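Local coordinates for Melibiose/raffinose/stachyose-binding protein MelE (PDB 4R6H) that binds melibiose, raffinose and stachyose and serves as the solute-binding component of the MelEDC-MsmX ABC transporter that imports these sugars, at residues Ile289-Trp303 with Tyr358-Glu371. Sequence-based numbering, arbitrary orientation. Where two conformers were deposited one is given.
Sequences IIPTPAIHPGDDPIW and YANDYEYYQDVKVE
The indole of Trp303 lies between Tyr362 on one face and Pro291 CA on the other, with its CZ2 edge directed at the face of Tyr365 in an offset edge-to-face pair. Tyr362 comes edge-on, its centroid 5.1 Å from that of the six-membered ring and the planes at 70°. Pro291 CD stands over the centre of the Tyr365 ring, 3.5 Å from the centroid, in a CH-pi contact; Tyr364 CD1 backs that ring from behind. Val368 CG1 closes on the pyrrole side, 3.6 Å from Trp303 CD1. At the N-terminal end of helix 359-364, Ile289 divides its branches between two tyrosines: CG2, beside the backbone N, lies over the face of Tyr358 at the N-cap position, whereas CG1, between N and the carbonyl carbon (chi1 55°), sends CD1 over the ring of Tyr362, 3.4 Å from CZ. Ile289 N donates to Asp361 OD2 (2.9 Å), from 56° out of the carboxylate plane. A parallel strand pairing fixes the other end: Trp303 N donates to Lys369 O (3.0 Å), and Glu371 N to Trp303 O (2.9 Å). A water bridges Pro301 O and Lys369 N just before this pairing. In the second shell, Arg149 forms a salt bridge with Asp361 OD2; Lys142 accepts the Tyr362 hydroxyl at its carbonyl and makes cation-pi contacts with Tyr362 and Trp303. The segment 358-371 thus joins the mixed sheet through strand 370-372 and packs its helix against strand 287-291. The contact is largely apolar, and the carboxylate of Asp361, shared between a backbone N-H and an arginine, is probably stabilised as an anion.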
loop_
_atom_site.group_PDB
_atom_site.type_symbol
_atom_site.label_atom_id
_atom_site.label_comp_id
_atom_site.label_asym_id
_atom_site.label_seq_id
_atom_site.Cartn_x
_atom_site.Cartn_y
_atom_site.Cartn_z
ATOM N N ILE A 289 -2.826 -13.488 6.404
ATOM C CA ILE A 289 -3.312 -12.099 6.417
ATOM C C ILE A 289 -4.822 -12.067 6.507
ATOM O O ILE A 289 -5.515 -12.988 6.055
ATOM C CB ILE A 289 -2.801 -11.252 5.204
ATOM C CG1 ILE A 289 -3.152 -11.932 3.875
ATOM C CG2 ILE A 289 -1.314 -11.031 5.325
ATOM C CD1 ILE A 289 -2.991 -11.092 2.639
ATOM N N ILE A 290 -5.327 -11.007 7.124
ATOM C CA ILE A 290 -6.736 -10.686 7.167
ATOM C C ILE A 290 -6.911 -9.226 6.780
ATOM O O ILE A 290 -5.994 -8.437 6.920
ATOM C CB ILE A 290 -7.374 -10.958 8.566
ATOM C CG1 ILE A 290 -6.686 -10.147 9.654
ATOM C CG2 ILE A 290 -7.342 -12.441 8.867
ATOM C CD1 ILE A 290 -7.303 -10.421 11.019
ATOM N N PRO A 291 -8.129 -8.872 6.316
ATOM C CA PRO A 291 -8.406 -7.491 5.976
ATOM C C PRO A 291 -8.299 -6.590 7.217
ATOM O O PRO A 291 -8.325 -7.067 8.364
ATOM C CB PRO A 291 -9.865 -7.525 5.496
ATOM C CG PRO A 291 -10.246 -8.924 5.327
ATOM C CD PRO A 291 -9.245 -9.773 6.023
ATOM N N THR A 292 -8.219 -5.302 6.978
ATOM C CA THR A 292 -8.223 -4.315 8.061
ATOM C C THR A 292 -9.566 -4.362 8.762
ATOM O O THR A 292 -10.597 -4.238 8.105
ATOM C CB THR A 292 -7.982 -2.890 7.513
ATOM O OG1 THR A 292 -6.707 -2.842 6.853
ATOM C CG2 THR A 292 -7.949 -1.870 8.626
ATOM N N PRO A 293 -9.571 -4.563 10.099
ATOM C CA PRO A 293 -10.854 -4.557 10.805
ATOM C C PRO A 293 -11.636 -3.260 10.658
ATOM O O PRO A 293 -11.058 -2.168 10.617
ATOM C CB PRO A 293 -10.437 -4.767 12.249
ATOM C CG PRO A 293 -9.161 -5.556 12.186
ATOM C CD PRO A 293 -8.460 -4.965 10.965
ATOM N N ALA A 294 -12.956 -3.411 10.649
ATOM C CA ALA A 294 -13.877 -2.290 10.661
ATOM C C ALA A 294 -13.934 -1.649 12.049
ATOM O O ALA A 294 -13.532 -2.247 13.047
ATOM C CB ALA A 294 -15.265 -2.782 10.275
ATOM N N ILE A 295 -14.440 -0.414 12.060
ATOM C CA ILE A 295 -14.548 0.367 13.291
ATOM C C ILE A 295 -15.990 0.680 13.660
ATOM O O ILE A 295 -16.330 0.625 14.849
ATOM C CB ILE A 295 -13.675 1.641 13.171
ATOM C CG1 ILE A 295 -12.203 1.242 13.322
ATOM C CG2 ILE A 295 -13.998 2.693 14.268
ATOM C CD1 ILE A 295 -11.202 2.325 12.934
ATOM N N HIS A 296 -16.815 1.042 12.699
ATOM C CA HIS A 296 -18.207 1.378 12.991
ATOM C C HIS A 296 -19.117 0.149 12.925
ATOM O O HIS A 296 -18.912 -0.759 12.144
ATOM C CB HIS A 296 -18.698 2.426 12.017
ATOM C CG HIS A 296 -17.936 3.698 12.091
ATOM N ND1 HIS A 296 -18.101 4.607 13.112
ATOM C CD2 HIS A 296 -16.952 4.193 11.302
ATOM C CE1 HIS A 296 -17.260 5.605 12.947
ATOM N NE2 HIS A 296 -16.538 5.370 11.865
ATOM N N PRO A 297 -20.161 0.133 13.753
ATOM C CA PRO A 297 -21.054 -1.026 13.772
ATOM C C PRO A 297 -21.695 -1.284 12.433
ATOM O O PRO A 297 -22.134 -0.372 11.745
ATOM C CB PRO A 297 -22.135 -0.659 14.814
ATOM C CG PRO A 297 -21.815 0.699 15.325
ATOM C CD PRO A 297 -20.542 1.197 14.714
ATOM N N GLY A 298 -21.703 -2.561 12.067
ATOM C CA GLY A 298 -22.306 -2.986 10.819
ATOM C C GLY A 298 -21.406 -2.854 9.604
ATOM O O GLY A 298 -21.757 -3.369 8.555
ATOM N N ASP A 299 -20.271 -2.144 9.719
ATOM C CA ASP A 299 -19.384 -1.963 8.578
ATOM C C ASP A 299 -18.498 -3.204 8.394
ATOM O O ASP A 299 -18.251 -3.928 9.328
ATOM C CB ASP A 299 -18.542 -0.711 8.799
ATOM C CG ASP A 299 -17.879 -0.193 7.536
ATOM O OD1 ASP A 299 -18.293 -0.518 6.400
ATOM O OD2 ASP A 299 -16.941 0.582 7.727
ATOM N N ASP A 300 -18.067 -3.429 7.152
ATOM C CA ASP A 300 -17.272 -4.594 6.798
ATOM C C ASP A 300 -15.775 -4.265 6.897
ATOM O O ASP A 300 -15.364 -3.113 6.658
ATOM C CB ASP A 300 -17.577 -5.000 5.349
ATOM C CG ASP A 300 -19.005 -5.533 5.150
ATOM O OD1 ASP A 300 -19.576 -6.078 6.099
ATOM O OD2 ASP A 300 -19.514 -5.453 4.013
ATOM N N PRO A 301 -14.972 -5.296 7.177
ATOM C CA PRO A 301 -13.515 -5.167 7.033
ATOM C C PRO A 301 -13.158 -4.804 5.592
ATOM O O PRO A 301 -13.962 -4.997 4.657
ATOM C CB PRO A 301 -12.979 -6.547 7.412
ATOM C CG PRO A 301 -14.097 -7.195 8.197
ATOM C CD PRO A 301 -15.371 -6.609 7.705
ATOM N N ILE A 302 -11.956 -4.292 5.413
ATOM C CA ILE A 302 -11.574 -3.681 4.149
ATOM C C ILE A 302 -10.104 -3.990 3.861
ATOM O O ILE A 302 -9.260 -3.967 4.765
ATOM C CB ILE A 302 -11.863 -2.129 4.223
ATOM C CG1 ILE A 302 -11.774 -1.439 2.885
ATOM C CG2 ILE A 302 -10.970 -1.432 5.240
ATOM C CD1 ILE A 302 -12.872 -1.795 1.947
ATOM N N TRP A 303 -9.795 -4.284 2.582
ATOM C CA TRP A 303 -8.395 -4.283 2.135
ATOM C C TRP A 303 -7.952 -2.872 1.744
ATOM O O TRP A 303 -8.683 -2.165 1.052
ATOM C CB TRP A 303 -8.205 -5.182 0.920
ATOM C CG TRP A 303 -8.341 -6.671 1.133
ATOM C CD1 TRP A 303 -9.223 -7.490 0.519
ATOM C CD2 TRP A 303 -7.532 -7.510 1.955
ATOM N NE1 TRP A 303 -9.060 -8.763 0.921
ATOM C CE2 TRP A 303 -8.013 -8.823 1.807
ATOM C CE3 TRP A 303 -6.465 -7.276 2.833
ATOM C CZ2 TRP A 303 -7.472 -9.895 2.494
ATOM C CZ3 TRP A 303 -5.895 -8.335 3.491
ATOM C CH2 TRP A 303 -6.404 -9.630 3.349
ATOM N N TYR A 358 0.350 -15.356 -0.351
ATOM C CA TYR A 358 -0.944 -15.118 0.280
ATOM C C TYR A 358 -2.136 -15.385 -0.627
ATOM O O TYR A 358 -3.275 -14.975 -0.340
ATOM C CB TYR A 358 -1.037 -13.687 0.807
ATOM C CG TYR A 358 -0.070 -13.381 1.927
ATOM C CD1 TYR A 358 0.032 -14.175 3.067
ATOM C CD2 TYR A 358 0.688 -12.244 1.859
ATOM C CE1 TYR A 358 0.915 -13.825 4.095
ATOM C CE2 TYR A 358 1.557 -11.891 2.874
ATOM C CZ TYR A 358 1.645 -12.700 3.988
ATOM O OH TYR A 358 2.530 -12.364 5.044
ATOM N N ALA A 359 -1.927 -16.107 -1.738
ATOM C CA ALA A 359 -3.033 -16.351 -2.641
ATOM C C ALA A 359 -4.264 -17.006 -1.975
ATOM O O ALA A 359 -5.407 -16.630 -2.290
ATOM C CB ALA A 359 -2.571 -17.230 -3.814
ATOM N N ASN A 360 -3.965 -17.950 -1.057
ATOM C CA ASN A 360 -4.977 -18.687 -0.245
ATOM C C ASN A 360 -5.913 -17.708 0.470
ATOM O O ASN A 360 -7.141 -17.746 0.350
ATOM C CB ASN A 360 -4.301 -19.701 0.745
ATOM C CG ASN A 360 -3.485 -19.063 1.888
ATOM O OD1 ASN A 360 -2.665 -18.118 1.691
ATOM N ND2 ASN A 360 -3.681 -19.613 3.116
ATOM N N ASP A 361 -5.294 -16.786 1.172
ATOM C CA ASP A 361 -6.027 -15.786 1.966
ATOM C C ASP A 361 -6.758 -14.800 1.099
ATOM O O ASP A 361 -7.872 -14.394 1.413
ATOM C CB ASP A 361 -5.061 -15.020 2.869
ATOM C CG ASP A 361 -4.572 -15.858 4.048
ATOM O OD1 ASP A 361 -5.342 -16.724 4.568
ATOM O OD2 ASP A 361 -3.448 -15.649 4.496
ATOM N N TYR A 362 -6.171 -14.376 -0.016
ATOM C CA TYR A 362 -6.931 -13.489 -0.904
ATOM C C TYR A 362 -8.192 -14.183 -1.509
ATOM O O TYR A 362 -9.190 -13.513 -1.718
ATOM C CB TYR A 362 -6.060 -12.843 -1.976
ATOM C CG TYR A 362 -5.085 -11.801 -1.425
ATOM C CD1 TYR A 362 -5.529 -10.783 -0.574
ATOM C CD2 TYR A 362 -3.772 -11.756 -1.847
ATOM C CE1 TYR A 362 -4.666 -9.810 -0.111
ATOM C CE2 TYR A 362 -2.907 -10.801 -1.377
ATOM C CZ TYR A 362 -3.343 -9.812 -0.543
ATOM O OH TYR A 362 -2.490 -8.829 -0.102
ATOM N N GLU A 363 -8.117 -15.487 -1.760
ATOM C CA GLU A 363 -9.290 -16.217 -2.218
ATOM C C GLU A 363 -10.333 -16.332 -1.079
ATOM O O GLU A 363 -11.535 -16.184 -1.304
ATOM C CB GLU A 363 -8.864 -17.591 -2.704
ATOM C CG GLU A 363 -9.950 -18.330 -3.456
ATOM C CD GLU A 363 -9.437 -18.992 -4.721
ATOM O OE1 GLU A 363 -8.468 -18.487 -5.352
ATOM O OE2 GLU A 363 -10.014 -20.029 -5.092
ATOM N N TYR A 364 -9.868 -16.604 0.122
ATOM C CA TYR A 364 -10.777 -16.686 1.266
ATOM C C TYR A 364 -11.524 -15.381 1.436
ATOM O O TYR A 364 -12.730 -15.381 1.750
ATOM C CB TYR A 364 -10.020 -17.028 2.544
ATOM C CG TYR A 364 -10.864 -17.359 3.765
ATOM C CD1 TYR A 364 -11.228 -16.374 4.666
ATOM C CD2 TYR A 364 -11.210 -18.629 4.038
ATOM C CE1 TYR A 364 -11.982 -16.680 5.791
ATOM C CE2 TYR A 364 -11.945 -18.959 5.165
ATOM C CZ TYR A 364 -12.292 -17.990 6.049
ATOM O OH TYR A 364 -13.049 -18.372 7.152
ATOM N N TYR A 365 -10.842 -14.258 1.179
ATOM C CA TYR A 365 -11.415 -12.935 1.316
ATOM C C TYR A 365 -11.744 -12.251 -0.006
ATOM O O TYR A 365 -11.701 -11.024 -0.140
ATOM C CB TYR A 365 -10.477 -12.063 2.168
ATOM C CG TYR A 365 -10.405 -12.524 3.596
ATOM C CD1 TYR A 365 -11.472 -12.379 4.444
ATOM C CD2 TYR A 365 -9.252 -13.118 4.104
ATOM C CE1 TYR A 365 -11.409 -12.835 5.744
ATOM C CE2 TYR A 365 -9.168 -13.541 5.415
ATOM C CZ TYR A 365 -10.255 -13.414 6.236
ATOM O OH TYR A 365 -10.162 -13.870 7.536
ATOM N N GLN A 366 -12.109 -13.073 -0.996
ATOM C CA GLN A 366 -12.344 -12.598 -2.365
ATOM C C GLN A 366 -13.430 -11.523 -2.435
ATOM O O GLN A 366 -13.368 -10.631 -3.290
ATOM C CB GLN A 366 -12.725 -13.804 -3.254
ATOM C CG GLN A 366 -12.892 -13.517 -4.740
ATOM C CD GLN A 366 -11.574 -13.457 -5.497
ATOM O OE1 GLN A 366 -11.317 -12.507 -6.234
ATOM N NE2 GLN A 366 -10.745 -14.482 -5.335
ATOM N N ASP A 367 -14.389 -11.578 -1.535
ATOM C CA ASP A 367 -15.485 -10.604 -1.660
ATOM C C ASP A 367 -15.263 -9.345 -0.826
ATOM O O ASP A 367 -16.111 -8.435 -0.822
ATOM C CB ASP A 367 -16.851 -11.235 -1.385
ATOM C CG ASP A 367 -17.196 -12.323 -2.384
ATOM O OD1 ASP A 367 -16.744 -12.281 -3.548
ATOM O OD2 ASP A 367 -17.954 -13.238 -1.996
ATOM N N VAL A 368 -14.093 -9.238 -0.198
ATOM C CA VAL A 368 -13.787 -8.036 0.579
ATOM C C VAL A 368 -13.383 -6.929 -0.408
ATOM O O VAL A 368 -12.642 -7.174 -1.356
ATOM C CB VAL A 368 -12.671 -8.310 1.636
ATOM C CG1 VAL A 368 -12.217 -7.058 2.408
ATOM C CG2 VAL A 368 -13.137 -9.381 2.621
ATOM N N LYS A 369 -13.850 -5.709 -0.167
ATOM C CA LYS A 369 -13.590 -4.605 -1.057
ATOM C C LYS A 369 -12.223 -3.980 -0.804
ATOM O O LYS A 369 -11.543 -4.321 0.199
ATOM C CB LYS A 369 -14.733 -3.569 -0.951
ATOM C CG LYS A 369 -16.116 -4.148 -1.277
ATOM C CD LYS A 369 -16.249 -4.601 -2.707
ATOM C CE LYS A 369 -17.612 -5.231 -2.966
ATOM N NZ LYS A 369 -17.464 -6.519 -3.704
ATOM N N VAL A 370 -11.838 -3.090 -1.710
ATOM C CA VAL A 370 -10.542 -2.437 -1.645
ATOM C C VAL A 370 -10.738 -0.946 -1.577
ATOM O O VAL A 370 -11.577 -0.379 -2.319
ATOM C CB VAL A 370 -9.647 -2.793 -2.855
ATOM C CG1 VAL A 370 -8.336 -2.008 -2.805
ATOM C CG2 VAL A 370 -9.385 -4.296 -2.857
ATOM N N GLU A 371 -9.985 -0.319 -0.686
ATOM C CA GLU A 371 -9.956 1.124 -0.578
ATOM C C GLU A 371 -8.528 1.626 -0.819
ATOM O O GLU A 371 -7.551 1.032 -0.322
ATOM C CB GLU A 371 -10.403 1.587 0.817
ATOM C CG GLU A 371 -11.923 1.714 0.938
ATOM C CD GLU A 371 -12.414 2.971 0.245
ATOM O OE1 GLU A 371 -11.773 4.053 0.360
ATOM O OE2 GLU A 371 -13.428 2.836 -0.466
HETATM O O HOH W 1 -6.139 -15.556 6.865
HETATM O O HOH W 2 -17.183 -6.753 1.972
HETATM O O HOH W 3 -15.268 -4.916 2.284
#